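Local coordinates for XAC2610 protein (Xanthomonas axonopodis pv. citri, PDB 4QTQ), which binds calcium and probably acts as an immunity protein that inhibits a peptidoglycan hydrolase linked to bacterial killing by a type IV secretion system, at residues G112-Y117 with I143-N148; R91-L96 with V108-K113; A34-E39 with C47-V52; A11-N16 with S76-G81; I168-T173 with I184-E189. All blocks are in the same frame, centred on the assembly; numbering follows the deposited sequence.

Contact 1 of 5, residues G112-Y117 with I143-N148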
# COMPACT_ATOMS: atom_id res chain seq x y z
N GLY A 112 -0.47 -2.91 -9.37
CA GLY A 112 0.60 -3.02 -10.35
C GLY A 112 1.71 -3.89 -9.86
O GLY A 112 1.62 -4.48 -8.77
N LYS A 113 2.78 -3.97 -10.65
CA LYS A 113 3.97 -4.68 -10.26
C LYS A 113 5.21 -3.83 -10.54
O LYS A 113 6.16 -4.29 -11.15
CB LYS A 113 4.03 -6.06 -10.95
CG LYS A 113 2.95 -7.01 -10.43
CD LYS A 113 3.20 -8.45 -10.80
CE LYS A 113 3.28 -8.61 -12.31
NZ LYS A 113 2.95 -10.01 -12.68
N GLU A 114 5.17 -2.59 -10.07
CA GLU A 114 6.27 -1.64 -10.20
C GLU A 114 7.10 -1.57 -8.90
O GLU A 114 7.91 -0.66 -8.72
CB GLU A 114 5.72 -0.25 -10.53
CG GLU A 114 4.83 -0.15 -11.77
CD GLU A 114 4.39 1.29 -12.04
OE1 GLU A 114 3.69 1.90 -11.20
OE2 GLU A 114 4.75 1.84 -13.09
N GLY A 115 6.88 -2.51 -8.00
CA GLY A 115 7.71 -2.62 -6.82
C GLY A 115 9.09 -3.10 -7.24
O GLY A 115 9.31 -3.48 -8.40
N ASN A 116 10.00 -3.09 -6.27
CA ASN A 116 11.36 -3.56 -6.49
C ASN A 116 11.38 -4.96 -7.11
O ASN A 116 10.66 -5.85 -6.67
CB ASN A 116 12.13 -3.58 -5.17
CG ASN A 116 13.64 -3.48 -5.36
OD1 ASN A 116 14.14 -3.19 -6.46
ND2 ASN A 116 14.38 -3.72 -4.29
N TYR A 117 12.16 -5.12 -8.17
CA TYR A 117 12.29 -6.41 -8.87
C TYR A 117 10.97 -6.98 -9.34
O TYR A 117 10.79 -8.20 -9.36
CB TYR A 117 13.07 -7.41 -8.01
CG TYR A 117 14.50 -6.96 -7.87
CD1 TYR A 117 15.39 -7.10 -8.93
CD2 TYR A 117 14.95 -6.34 -6.71
CE1 TYR A 117 16.70 -6.66 -8.83
CE2 TYR A 117 16.27 -5.90 -6.60
CZ TYR A 117 17.14 -6.07 -7.67
OH TYR A 117 18.44 -5.64 -7.59
N ILE A 143 5.26 5.94 -3.09
CA ILE A 143 6.22 5.35 -2.16
C ILE A 143 6.42 3.87 -2.46
O ILE A 143 7.52 3.34 -2.24
CB ILE A 143 5.79 5.49 -0.68
CG1 ILE A 143 5.74 6.96 -0.24
CG2 ILE A 143 6.78 4.76 0.23
CD1 ILE A 143 5.02 7.18 1.08
N THR A 144 5.38 3.21 -2.96
CA THR A 144 5.40 1.75 -3.16
C THR A 144 6.18 1.35 -4.41
O THR A 144 6.59 0.19 -4.54
CB THR A 144 3.98 1.12 -3.20
OG1 THR A 144 3.34 1.43 -4.45
CG2 THR A 144 3.12 1.61 -2.05
N VAL A 145 6.39 2.32 -5.30
CA VAL A 145 7.14 2.10 -6.53
C VAL A 145 8.62 1.91 -6.19
O VAL A 145 9.23 2.71 -5.46
CB VAL A 145 6.96 3.26 -7.54
CG1 VAL A 145 7.84 3.05 -8.77
CG2 VAL A 145 5.51 3.37 -7.95
N MET A 146 9.18 0.83 -6.74
CA MET A 146 10.55 0.37 -6.44
C MET A 146 10.78 0.01 -4.96
O MET A 146 11.92 -0.22 -4.53
CB MET A 146 11.59 1.38 -6.94
CG MET A 146 11.70 1.46 -8.46
SD MET A 146 12.19 -0.09 -9.29
CE MET A 146 13.68 -0.53 -8.39
N ALA A 147 9.71 -0.06 -4.17
CA ALA A 147 9.84 -0.49 -2.78
C ALA A 147 9.81 -2.00 -2.71
O ALA A 147 9.32 -2.67 -3.63
CB ALA A 147 8.71 0.08 -1.95
N ASN A 148 10.32 -2.54 -1.61
CA ASN A 148 10.27 -3.98 -1.38
C ASN A 148 8.90 -4.47 -0.95
O ASN A 148 8.69 -5.67 -0.81
CB ASN A 148 11.33 -4.41 -0.38
CG ASN A 148 12.72 -4.20 -0.92
OD1 ASN A 148 12.94 -4.25 -2.13
ND2 ASN A 148 13.67 -3.95 -0.03
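Asn116 and Met146 bring their backbones to 4.0 Å between CA atoms, where the loop 112-117 passes alongside a type II beta turn running from Thr144 to Ala147. Two main-chain bonds join loop and turn. Met146 N donates to Glu114 O at 2.8 Å, and Asn116 N reaches Ala147 O at 2.8 Å from above the carbonyl plane. Between these bonds Gly115 lies close to the turn, its CA 3.6 Å from Ala147 O. With CG anti to the backbone N (chi1 -156°), the amide of Asn116 lies beside that of Asn148, both pointing the same way with planes only 20° apart. Asn116 ND2 meets Asn148 OD1 at 2.6 Å, the bond lying in both amide planes. The same ND2 also binds Gly163 O, while Asn148 ND2 is held by Thr161 OG1. Met146, bent at chi2 and chi3, curls back across Asn116 and puts CE 3.3 Å from Asn116 OD1. At the other end Glu114 OE1 lies 4.0 Å from Val145 CG2. The motif is the type II turn itself, closed by Ala147 N to Thr144 O with Met146 left-handed at its third position, and held to the 112-117 loop by two main-chain bonds and one amide-amide bond.

Contact 2 of 5, residues R91-L96 with V108-K113; sequences RHSIIL and VVWSGK
The beta hairpin of strands 94-97 and 106-112 pairs Ile95 with Val108 near its calcium-binding connection: the ligands Asp98, Asn100, Asp102 and His104 lie in the connection and Asp106 at the start of the second strand, and the side chain of Val108 is about 10 Å from the ion. The pair is antiparallel and hydrogen-bonded: Ile95 N gives to Val108 O at 2.8 Å and Val108 N returns a bond to Ile95 O, while their CB atoms stand 4.0 Å apart. Ile94 and Val109, the adjacent non-hydrogen-bonded pair, meet more loosely on the other face, CG1 to CG2 at 4.5 Å. The ladder ends with Trp110 N bound to Ser93 O at 2.8 Å. Trp110 CG, anti to the backbone N (chi1 175°), leads out from the strand, and Arg91 lies over the benzo part of the indole. Arg91 CD makes a CH-pi contact, 4.0 Å from the centroid of the Trp110 six-membered ring. The guanidinium plane is 18° from the ring plane, with Arg91 NH1 3.6 Å from Trp110 CH2. Arg91 is poorly ordered, and its exact position is less certain. Tyr71 of strand 70-73 stacks on Trp110, and Phe78 packs on Ile94. In the mixed sheet, strand 94-97 lies between 78-80 and 106-112, with 121-128 on the far side of 106-112.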
# COMPACT_ATOMS: atom_id res chain seq x y z
N ARG A 91 0.97 -9.93 1.99
CA ARG A 91 0.57 -9.15 0.85
C ARG A 91 -0.89 -9.48 0.63
O ARG A 91 -1.26 -10.65 0.60
CB ARG A 91 1.40 -9.56 -0.36
CG ARG A 91 0.99 -8.93 -1.68
CD ARG A 91 1.68 -9.62 -2.85
NE ARG A 91 1.36 -11.05 -2.92
CZ ARG A 91 1.90 -11.91 -3.78
NH1 ARG A 91 2.82 -11.52 -4.66
NH2 ARG A 91 1.53 -13.19 -3.74
N HIS A 92 -1.73 -8.46 0.53
CA HIS A 92 -3.15 -8.63 0.26
C HIS A 92 -3.52 -7.79 -0.94
O HIS A 92 -2.84 -6.81 -1.22
CB HIS A 92 -4.00 -8.21 1.47
CG HIS A 92 -3.97 -9.20 2.60
ND1 HIS A 92 -2.95 -9.25 3.52
CD2 HIS A 92 -4.85 -10.16 2.96
CE1 HIS A 92 -3.20 -10.20 4.40
NE2 HIS A 92 -4.34 -10.77 4.08
N SER A 93 -4.58 -8.18 -1.64
CA SER A 93 -5.07 -7.41 -2.80
C SER A 93 -5.73 -6.07 -2.40
O SER A 93 -5.54 -5.05 -3.07
CB SER A 93 -6.06 -8.23 -3.61
OG SER A 93 -5.43 -9.37 -4.17
N ILE A 94 -6.52 -6.09 -1.32
CA ILE A 94 -7.32 -4.93 -0.93
C ILE A 94 -7.25 -4.76 0.58
O ILE A 94 -7.69 -5.65 1.32
CB ILE A 94 -8.80 -5.09 -1.36
CG1 ILE A 94 -8.91 -5.05 -2.89
CG2 ILE A 94 -9.68 -4.00 -0.73
CD1 ILE A 94 -10.24 -5.53 -3.41
N ILE A 95 -6.69 -3.63 1.00
CA ILE A 95 -6.37 -3.33 2.42
C ILE A 95 -7.11 -2.08 2.94
O ILE A 95 -7.04 -0.99 2.35
CB ILE A 95 -4.85 -3.11 2.57
CG1 ILE A 95 -4.08 -4.41 2.25
CG2 ILE A 95 -4.47 -2.56 3.95
CD1 ILE A 95 -2.80 -4.18 1.47
N LEU A 96 -7.83 -2.26 4.04
CA LEU A 96 -8.53 -1.20 4.77
C LEU A 96 -7.75 -0.87 6.05
O LEU A 96 -7.56 -1.73 6.92
CB LEU A 96 -9.95 -1.65 5.13
CG LEU A 96 -10.75 -2.42 4.08
CD1 LEU A 96 -12.02 -2.98 4.70
CD2 LEU A 96 -11.07 -1.53 2.90
N VAL A 108 -6.12 0.68 0.27
CA VAL A 108 -4.91 0.39 -0.48
C VAL A 108 -5.20 -0.80 -1.38
O VAL A 108 -5.70 -1.84 -0.93
CB VAL A 108 -3.72 0.06 0.45
CG1 VAL A 108 -2.48 -0.27 -0.37
CG2 VAL A 108 -3.44 1.21 1.40
N VAL A 109 -4.87 -0.66 -2.65
CA VAL A 109 -5.22 -1.66 -3.64
C VAL A 109 -3.95 -2.13 -4.38
O VAL A 109 -3.13 -1.30 -4.80
CB VAL A 109 -6.26 -1.06 -4.61
CG1 VAL A 109 -6.45 -1.93 -5.82
CG2 VAL A 109 -7.59 -0.87 -3.88
N TRP A 110 -3.78 -3.44 -4.49
CA TRP A 110 -2.66 -4.01 -5.25
C TRP A 110 -2.99 -3.84 -6.72
O TRP A 110 -3.77 -4.61 -7.28
CB TRP A 110 -2.43 -5.47 -4.88
CG TRP A 110 -1.35 -6.15 -5.71
CD1 TRP A 110 -0.46 -5.55 -6.57
CD2 TRP A 110 -1.06 -7.56 -5.76
NE1 TRP A 110 0.34 -6.50 -7.16
CE2 TRP A 110 0.01 -7.73 -6.67
CE3 TRP A 110 -1.61 -8.69 -5.14
CZ2 TRP A 110 0.53 -8.98 -6.98
CZ3 TRP A 110 -1.09 -9.93 -5.45
CH2 TRP A 110 -0.03 -10.07 -6.36
N SER A 111 -2.41 -2.81 -7.33
CA SER A 111 -2.79 -2.39 -8.69
C SER A 111 -1.71 -2.60 -9.76
O SER A 111 -1.99 -2.48 -10.94
CB SER A 111 -3.17 -0.92 -8.70
OG SER A 111 -2.09 -0.11 -8.26
N GLY A 112 -0.47 -2.91 -9.37
CA GLY A 112 0.60 -3.02 -10.35
C GLY A 112 1.71 -3.89 -9.86
O GLY A 112 1.62 -4.48 -8.77
N LYS A 113 2.78 -3.97 -10.65
CA LYS A 113 3.97 -4.68 -10.26
C LYS A 113 5.21 -3.83 -10.54
O LYS A 113 6.16 -4.29 -11.15
CB LYS A 113 4.03 -6.06 -10.95
CG LYS A 113 2.95 -7.01 -10.43
CD LYS A 113 3.20 -8.45 -10.80
CE LYS A 113 3.28 -8.61 -12.31
NZ LYS A 113 2.95 -10.01 -12.68

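Contact 3 of 5, residues A34-E39 with C47-V52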
# COMPACT_ATOMS: atom_id res chain seq x y z
N ALA A 34 -15.17 -7.33 -11.86
CA ALA A 34 -14.10 -7.38 -12.84
C ALA A 34 -14.33 -8.51 -13.81
O ALA A 34 -14.44 -9.67 -13.39
CB ALA A 34 -12.75 -7.55 -12.16
N GLN A 35 -14.39 -8.18 -15.09
CA GLN A 35 -14.56 -9.14 -16.17
C GLN A 35 -13.23 -9.32 -16.90
O GLN A 35 -12.33 -8.48 -16.81
CB GLN A 35 -15.60 -8.62 -17.18
CG GLN A 35 -16.82 -7.93 -16.58
CD GLN A 35 -17.79 -8.90 -15.93
OE1 GLN A 35 -18.37 -9.75 -16.60
NE2 GLN A 35 -17.97 -8.77 -14.61
N SER A 36 -13.11 -10.42 -17.64
CA SER A 36 -11.99 -10.63 -18.56
C SER A 36 -10.61 -10.59 -17.88
O SER A 36 -9.64 -10.12 -18.47
CB SER A 36 -12.02 -9.61 -19.70
OG SER A 36 -13.30 -9.57 -20.32
N CYS A 37 -10.55 -11.09 -16.65
CA CYS A 37 -9.30 -11.21 -15.93
C CYS A 37 -8.50 -12.38 -16.51
O CYS A 37 -9.07 -13.26 -17.15
CB CYS A 37 -9.59 -11.43 -14.45
SG CYS A 37 -10.63 -10.13 -13.71
N THR A 38 -7.19 -12.38 -16.31
CA THR A 38 -6.34 -13.48 -16.75
C THR A 38 -5.49 -13.95 -15.59
O THR A 38 -5.10 -13.14 -14.74
CB THR A 38 -5.42 -13.06 -17.90
OG1 THR A 38 -4.64 -11.94 -17.47
CG2 THR A 38 -6.23 -12.68 -19.14
N GLU A 39 -5.20 -15.24 -15.53
CA GLU A 39 -4.44 -15.75 -14.41
C GLU A 39 -2.97 -15.40 -14.55
O GLU A 39 -2.35 -15.70 -15.57
CB GLU A 39 -4.61 -17.24 -14.24
CG GLU A 39 -3.95 -17.72 -12.97
CD GLU A 39 -4.44 -19.06 -12.50
OE1 GLU A 39 -3.71 -19.70 -11.73
OE2 GLU A 39 -5.55 -19.47 -12.90
N CYS A 47 -6.76 -8.32 -13.28
CA CYS A 47 -7.94 -7.69 -13.84
C CYS A 47 -7.62 -6.27 -14.24
O CYS A 47 -7.51 -5.39 -13.39
CB CYS A 47 -9.06 -7.67 -12.80
SG CYS A 47 -9.47 -9.31 -12.19
N ASN A 48 -7.47 -6.03 -15.54
CA ASN A 48 -7.19 -4.68 -16.01
C ASN A 48 -8.14 -4.16 -17.11
O ASN A 48 -7.76 -3.30 -17.91
CB ASN A 48 -5.73 -4.54 -16.44
CG ASN A 48 -5.38 -5.45 -17.58
OD1 ASN A 48 -6.22 -6.20 -18.09
ND2 ASN A 48 -4.13 -5.39 -18.01
N ARG A 49 -9.36 -4.69 -17.13
CA ARG A 49 -10.43 -4.14 -17.94
C ARG A 49 -11.47 -3.52 -17.01
O ARG A 49 -12.47 -4.15 -16.62
CB ARG A 49 -11.02 -5.21 -18.84
CG ARG A 49 -10.07 -5.62 -19.96
CD ARG A 49 -10.40 -4.93 -21.28
NE ARG A 49 -11.55 -5.56 -21.91
CZ ARG A 49 -11.52 -6.72 -22.57
NH1 ARG A 49 -10.38 -7.40 -22.71
NH2 ARG A 49 -12.63 -7.21 -23.09
N SER A 50 -11.19 -2.27 -16.63
CA SER A 50 -12.07 -1.44 -15.82
C SER A 50 -12.57 -2.13 -14.57
O SER A 50 -13.77 -2.15 -14.31
CB SER A 50 -13.26 -0.96 -16.65
OG SER A 50 -12.83 -0.51 -17.91
N PRO A 51 -11.64 -2.69 -13.78
CA PRO A 51 -12.08 -3.31 -12.54
C PRO A 51 -12.63 -2.24 -11.60
O PRO A 51 -12.13 -1.12 -11.61
CB PRO A 51 -10.79 -3.91 -11.97
CG PRO A 51 -9.73 -3.00 -12.48
CD PRO A 51 -10.16 -2.62 -13.86
N VAL A 52 -13.65 -2.59 -10.82
CA VAL A 52 -14.27 -1.67 -9.86
C VAL A 52 -14.20 -2.28 -8.47
O VAL A 52 -14.59 -3.43 -8.28
CB VAL A 52 -15.75 -1.41 -10.20
CG1 VAL A 52 -16.42 -0.56 -9.12
CG2 VAL A 52 -15.87 -0.74 -11.56
O HOH W 1 -10.96 -6.34 -15.40
O HOH W 2 -14.93 -5.38 -15.40
O HOH W 3 -8.05 -8.32 -17.37
O HOH W 4 -5.26 -9.36 -17.98
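Cys37 and Cys47 close the tight side of this contact with a disulfide, SG to SG at 2.1 Å and a chi3 of 110°. Ala34 packs against the bridge, CB 3.7 Å from Cys47 SG, and its CB also touches Pro51 CB at 4.1 Å. Leu15 adds a further apolar cover to both sulfurs. The other side is loose and wet. Arg49, bent at chi2 and chi3, folds back over Ser36, whose OG lies over one face of the guanidinium, toward its rim and 3.7 Å from Arg49 NH2. No direct hydrogen bond crosses between 34-39 and 47-52; water does that work. One molecule accepts from Arg49 N at 2.9 Å and donates to both Gln35 O and Arg49 O. A second accepts from Gln35 N at 2.9 Å and gives a further bond to Arg49 O, which thus accepts from two waters. A third accepts a hydrogen bond from Asn48 N at 3.0 Å and can donate to Ser36 O, though it has more acceptors in reach than protons. One covalent link with apolar cover therefore ties the entry of strand 38-41 to the last residue of strand 44-47, while the backbones around Ser36 and Arg49 stand apart and are bridged by water; the intact bond is consistent with an oxidising compartment such as the periplasm.

Contact 4 of 5, residues A11-N16 with S76-G81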
# COMPACT_ATOMS: atom_id res chain seq x y z
N ALA A 11 -10.03 -11.89 5.06
CA ALA A 11 -10.97 -12.74 4.35
C ALA A 11 -10.45 -13.01 2.96
O ALA A 11 -9.72 -12.20 2.39
CB ALA A 11 -12.35 -12.09 4.28
N ASN A 12 -10.83 -14.16 2.42
CA ASN A 12 -10.46 -14.53 1.06
C ASN A 12 -11.70 -14.78 0.22
O ASN A 12 -12.76 -15.11 0.75
CB ASN A 12 -9.57 -15.77 1.08
CG ASN A 12 -8.20 -15.49 1.67
OD1 ASN A 12 -7.64 -14.40 1.53
ND2 ASN A 12 -7.63 -16.49 2.33
N ALA A 13 -11.56 -14.61 -1.09
CA ALA A 13 -12.66 -14.75 -2.02
C ALA A 13 -12.11 -14.90 -3.42
O ALA A 13 -10.98 -14.54 -3.67
CB ALA A 13 -13.56 -13.52 -1.95
N LYS A 14 -12.91 -15.47 -4.31
CA LYS A 14 -12.59 -15.52 -5.74
C LYS A 14 -13.75 -14.99 -6.59
O LYS A 14 -14.92 -15.10 -6.21
CB LYS A 14 -12.18 -16.93 -6.20
CG LYS A 14 -13.26 -17.99 -6.08
CD LYS A 14 -12.67 -19.39 -6.21
CE LYS A 14 -12.07 -19.87 -4.88
NZ LYS A 14 -11.18 -21.05 -5.04
N LEU A 15 -13.41 -14.41 -7.73
CA LEU A 15 -14.40 -13.89 -8.65
C LEU A 15 -15.30 -15.03 -9.10
O LEU A 15 -14.83 -16.02 -9.67
CB LEU A 15 -13.71 -13.23 -9.85
CG LEU A 15 -12.90 -11.98 -9.50
CD1 LEU A 15 -11.90 -11.66 -10.59
CD2 LEU A 15 -13.82 -10.80 -9.23
N ASN A 16 -16.60 -14.90 -8.81
CA ASN A 16 -17.58 -15.88 -9.26
C ASN A 16 -17.82 -15.80 -10.77
O ASN A 16 -17.16 -15.02 -11.48
CB ASN A 16 -18.90 -15.71 -8.48
CG ASN A 16 -19.71 -14.48 -8.90
OD1 ASN A 16 -19.32 -13.72 -9.79
ND2 ASN A 16 -20.85 -14.30 -8.27
N SER A 76 -5.21 -14.54 -0.50
CA SER A 76 -4.91 -13.42 0.41
C SER A 76 -5.61 -12.12 -0.06
O SER A 76 -4.98 -11.15 -0.48
CB SER A 76 -3.40 -13.22 0.51
OG SER A 76 -3.06 -12.44 1.65
N THR A 77 -6.93 -12.11 0.05
CA THR A 77 -7.71 -11.12 -0.67
C THR A 77 -7.88 -9.80 0.09
O THR A 77 -7.49 -8.75 -0.41
CB THR A 77 -9.08 -11.70 -1.07
OG1 THR A 77 -8.91 -13.04 -1.55
CG2 THR A 77 -9.72 -10.84 -2.16
N PHE A 78 -8.42 -9.88 1.31
CA PHE A 78 -8.74 -8.68 2.09
C PHE A 78 -8.06 -8.67 3.44
O PHE A 78 -7.99 -9.70 4.13
CB PHE A 78 -10.24 -8.57 2.36
CG PHE A 78 -11.08 -8.58 1.13
CD1 PHE A 78 -11.22 -7.43 0.36
CD2 PHE A 78 -11.78 -9.72 0.75
CE1 PHE A 78 -12.02 -7.43 -0.77
CE2 PHE A 78 -12.59 -9.71 -0.37
CZ PHE A 78 -12.71 -8.57 -1.13
N TYR A 79 -7.59 -7.49 3.83
CA TYR A 79 -7.06 -7.27 5.16
C TYR A 79 -7.61 -5.95 5.72
O TYR A 79 -7.69 -4.94 5.03
CB TYR A 79 -5.53 -7.28 5.13
CG TYR A 79 -4.86 -6.85 6.42
CD1 TYR A 79 -4.61 -7.77 7.45
CD2 TYR A 79 -4.46 -5.53 6.60
CE1 TYR A 79 -3.98 -7.36 8.62
CE2 TYR A 79 -3.84 -5.12 7.76
CZ TYR A 79 -3.60 -6.02 8.77
OH TYR A 79 -2.98 -5.56 9.90
N HIS A 80 -8.00 -6.00 6.99
CA HIS A 80 -8.47 -4.83 7.70
C HIS A 80 -7.69 -4.77 9.00
O HIS A 80 -7.77 -5.67 9.83
CB HIS A 80 -9.98 -4.95 7.94
CG HIS A 80 -10.61 -3.76 8.60
ND1 HIS A 80 -11.88 -3.80 9.14
CD2 HIS A 80 -10.15 -2.51 8.83
CE1 HIS A 80 -12.17 -2.62 9.66
NE2 HIS A 80 -11.14 -1.82 9.49
N GLY A 81 -6.88 -3.73 9.15
CA GLY A 81 -6.03 -3.59 10.32
C GLY A 81 -4.92 -2.60 10.09
O GLY A 81 -4.83 -1.98 9.02
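Ala13 meets the ring of Phe78 at its edge, near the ring plane, with CB 4.2 Å from Phe78 CE2. One face of that ring carries CG2 of the preceding Thr77, 3.6 Å above the plane and offset toward the rim. Ala11 CB reaches Phe78 CD2 at 4.3 Å, while Ala23 and Ile25 of strand 20-25 and Ile94 of strand 94-97 also pack on the phenyl group. The second flat group, the amide of Asn12, is used as an acceptor. Its OD1 accepts a hydrogen bond from Thr77 N at 2.8 Å, the donor tilted 16° from the amide carbonyl plane. Thr77 answers from its side chain: OG1 accepts from Ala13 N at 3.1 Å and is itself hydrogen-bonded to Asp73 O. Ala11 and Phe78 form an antiparallel hydrogen-bonded pair, Phe78 N to Ala11 O at 2.9 Å and Ala11 N to Phe78 O at 3.1 Å. Strand 9-11 is thereby added as an edge to the sheet through strand 78-80. Past this pair the ladder stops and two side-chain oxygens, Asn12 OD1 and Thr77 OG1, take over as acceptors for backbone N-H groups, so the departing chain stays bound to the sheet for two more residues after regular pairing has ended.

Contact 5 of 5, residues I168-T173 with I184-E189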
# COMPACT_ATOMS: atom_id res chain seq x y z
N ILE A 168 23.02 -3.54 -0.99
CA ILE A 168 22.61 -2.15 -0.87
C ILE A 168 21.17 -2.13 -0.39
O ILE A 168 20.28 -2.69 -1.03
CB ILE A 168 22.79 -1.35 -2.17
CG1 ILE A 168 24.29 -1.19 -2.46
CG2 ILE A 168 22.14 0.02 -2.04
CD1 ILE A 168 24.61 -0.51 -3.77
N HIS A 169 20.95 -1.53 0.78
CA HIS A 169 19.64 -1.40 1.37
C HIS A 169 19.37 0.06 1.64
O HIS A 169 20.23 0.77 2.16
CB HIS A 169 19.56 -2.17 2.69
CG HIS A 169 19.86 -3.62 2.55
ND1 HIS A 169 21.05 -4.18 2.97
CD2 HIS A 169 19.15 -4.64 2.01
CE1 HIS A 169 21.05 -5.47 2.71
NE2 HIS A 169 19.91 -5.78 2.12
N VAL A 170 18.17 0.50 1.28
CA VAL A 170 17.76 1.88 1.50
C VAL A 170 16.54 1.88 2.41
O VAL A 170 15.60 1.12 2.18
CB VAL A 170 17.44 2.60 0.18
CG1 VAL A 170 17.03 4.05 0.45
CG2 VAL A 170 18.63 2.52 -0.76
N PHE A 171 16.61 2.69 3.47
CA PHE A 171 15.55 2.75 4.46
C PHE A 171 15.02 4.17 4.48
O PHE A 171 15.71 5.09 4.89
CB PHE A 171 16.06 2.34 5.85
CG PHE A 171 16.68 0.97 5.89
CD1 PHE A 171 15.89 -0.15 6.05
CD2 PHE A 171 18.06 0.81 5.77
CE1 PHE A 171 16.47 -1.42 6.08
CE2 PHE A 171 18.63 -0.44 5.81
CZ PHE A 171 17.84 -1.56 5.97
N ASP A 172 13.79 4.34 4.00
CA ASP A 172 13.16 5.65 3.86
C ASP A 172 12.15 5.90 4.96
O ASP A 172 11.41 5.00 5.34
CB ASP A 172 12.47 5.76 2.50
CG ASP A 172 13.45 6.02 1.38
OD1 ASP A 172 14.59 6.41 1.65
OD2 ASP A 172 13.07 5.85 0.21
N THR A 173 12.13 7.13 5.45
CA THR A 173 11.14 7.57 6.42
C THR A 173 10.46 8.81 5.85
O THR A 173 11.13 9.77 5.42
CB THR A 173 11.75 7.84 7.81
OG1 THR A 173 12.27 6.62 8.36
CG2 THR A 173 10.70 8.41 8.77
N ILE A 184 11.71 12.51 4.79
CA ILE A 184 12.51 13.26 5.77
C ILE A 184 13.85 12.61 6.10
O ILE A 184 14.69 13.24 6.73
CB ILE A 184 11.74 13.49 7.09
CG1 ILE A 184 11.34 12.16 7.74
CG2 ILE A 184 10.51 14.36 6.84
CD1 ILE A 184 11.04 12.31 9.21
N GLU A 185 14.05 11.37 5.68
CA GLU A 185 15.27 10.64 6.00
C GLU A 185 15.44 9.47 5.05
O GLU A 185 14.51 8.69 4.82
CB GLU A 185 15.23 10.11 7.43
CG GLU A 185 16.54 9.52 7.90
CD GLU A 185 16.40 8.78 9.20
OE1 GLU A 185 16.12 7.57 9.17
OE2 GLU A 185 16.57 9.41 10.26
N ARG A 186 16.65 9.36 4.50
CA ARG A 186 17.03 8.22 3.69
C ARG A 186 18.36 7.68 4.23
O ARG A 186 19.36 8.40 4.24
CB ARG A 186 17.17 8.61 2.21
CG ARG A 186 17.50 7.43 1.32
CD ARG A 186 17.92 7.79 -0.09
NE ARG A 186 17.00 8.66 -0.81
CZ ARG A 186 15.82 8.30 -1.31
NH1 ARG A 186 15.35 7.07 -1.15
NH2 ARG A 186 15.09 9.19 -1.96
N LEU A 187 18.33 6.42 4.68
CA LEU A 187 19.51 5.72 5.18
C LEU A 187 19.95 4.70 4.14
O LEU A 187 19.20 3.77 3.85
CB LEU A 187 19.21 4.99 6.51
CG LEU A 187 18.65 5.76 7.71
CD1 LEU A 187 18.70 4.87 8.96
CD2 LEU A 187 19.40 7.06 7.97
N THR A 188 21.14 4.87 3.58
CA THR A 188 21.67 3.94 2.59
C THR A 188 22.81 3.14 3.22
O THR A 188 23.80 3.72 3.69
CB THR A 188 22.20 4.67 1.34
OG1 THR A 188 21.15 5.45 0.76
CG2 THR A 188 22.71 3.67 0.29
N GLU A 189 22.67 1.83 3.25
CA GLU A 189 23.71 0.94 3.77
C GLU A 189 24.30 0.13 2.63
O GLU A 189 23.56 -0.50 1.87
CB GLU A 189 23.15 0.00 4.82
CG GLU A 189 22.51 0.71 6.00
CD GLU A 189 22.37 -0.19 7.21
OE1 GLU A 189 22.27 -1.43 7.01
OE2 GLU A 189 22.38 0.33 8.35
O HOH W 5 23.46 -3.44 2.83
O HOH W 6 14.92 6.26 7.32
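Asp172 and Arg186 form a salt bridge across a non-hydrogen-bonded pair, OD2 to NH1 at 2.9 Å. The two side chains lie side by side; carboxylate and guanidinium planes are 69° apart, and NH1 alone makes the salt bridge. That nitrogen also stands 3.0 Å from Asp172 OD1. Val170 CG1 buttresses the stem at 3.5 Å from Arg186 CG while touching the guanidinium at its edge. On the other face Phe171 packs CB against Leu187 CB at 4.2 Å. Its ring also meets Glu189, CE2 to OE1 at 4.0 Å, with the carboxylate turned nearly perpendicular to it. Further along that face a water donates to Glu185 OE1 at 2.6 Å and to Phe171 O, and accepts from Thr173 OG1. These groups are set in place by the antiparallel ladder beneath them, with paired bonds at His169-Glu189 and Phe171-Leu187. At its end a classic beta bulge sets Ile184 and Glu185 opposite Thr173, whose N bonds Glu185 O: Ile184 N reaches Thr173 O at 2.9 Å, the bond from Glu185 N being weak. Strands 157-163 and 198-205 flank the hairpin. With the salt bridge on one face, and Phe171-Leu187 packing and the water-held Glu185 on the other, cross-strand side-chain pairs, one of them ionic, add to the backbone ladder of a largely surface-facing hairpin.

Along the chain, contact 4 closes a long loop in which contact 3 is nested; contacts 2, 1 and 5 follow in that order. Contacts 4 and 2 lie in one mixed sheet, centres 10 Å apart, joined through neighbouring strands 78-80 and 94-97 and by Ser76 OG with Arg91 O. Contact 3 borders the small sheet of strands 38-41, 44-47 and 70-73, and Leu15 links its disulfide to contact 4. Contact 1 begins where contact 2 ends, sharing Gly112 and Lys113. It lies between the mixed sheet of contact 2 and the six-stranded antiparallel sheet of contact 5, its centre 12 and 15 Å from theirs. Contacts 3 and 5, centres 36 Å apart, lie on opposite sides of the chain's centre.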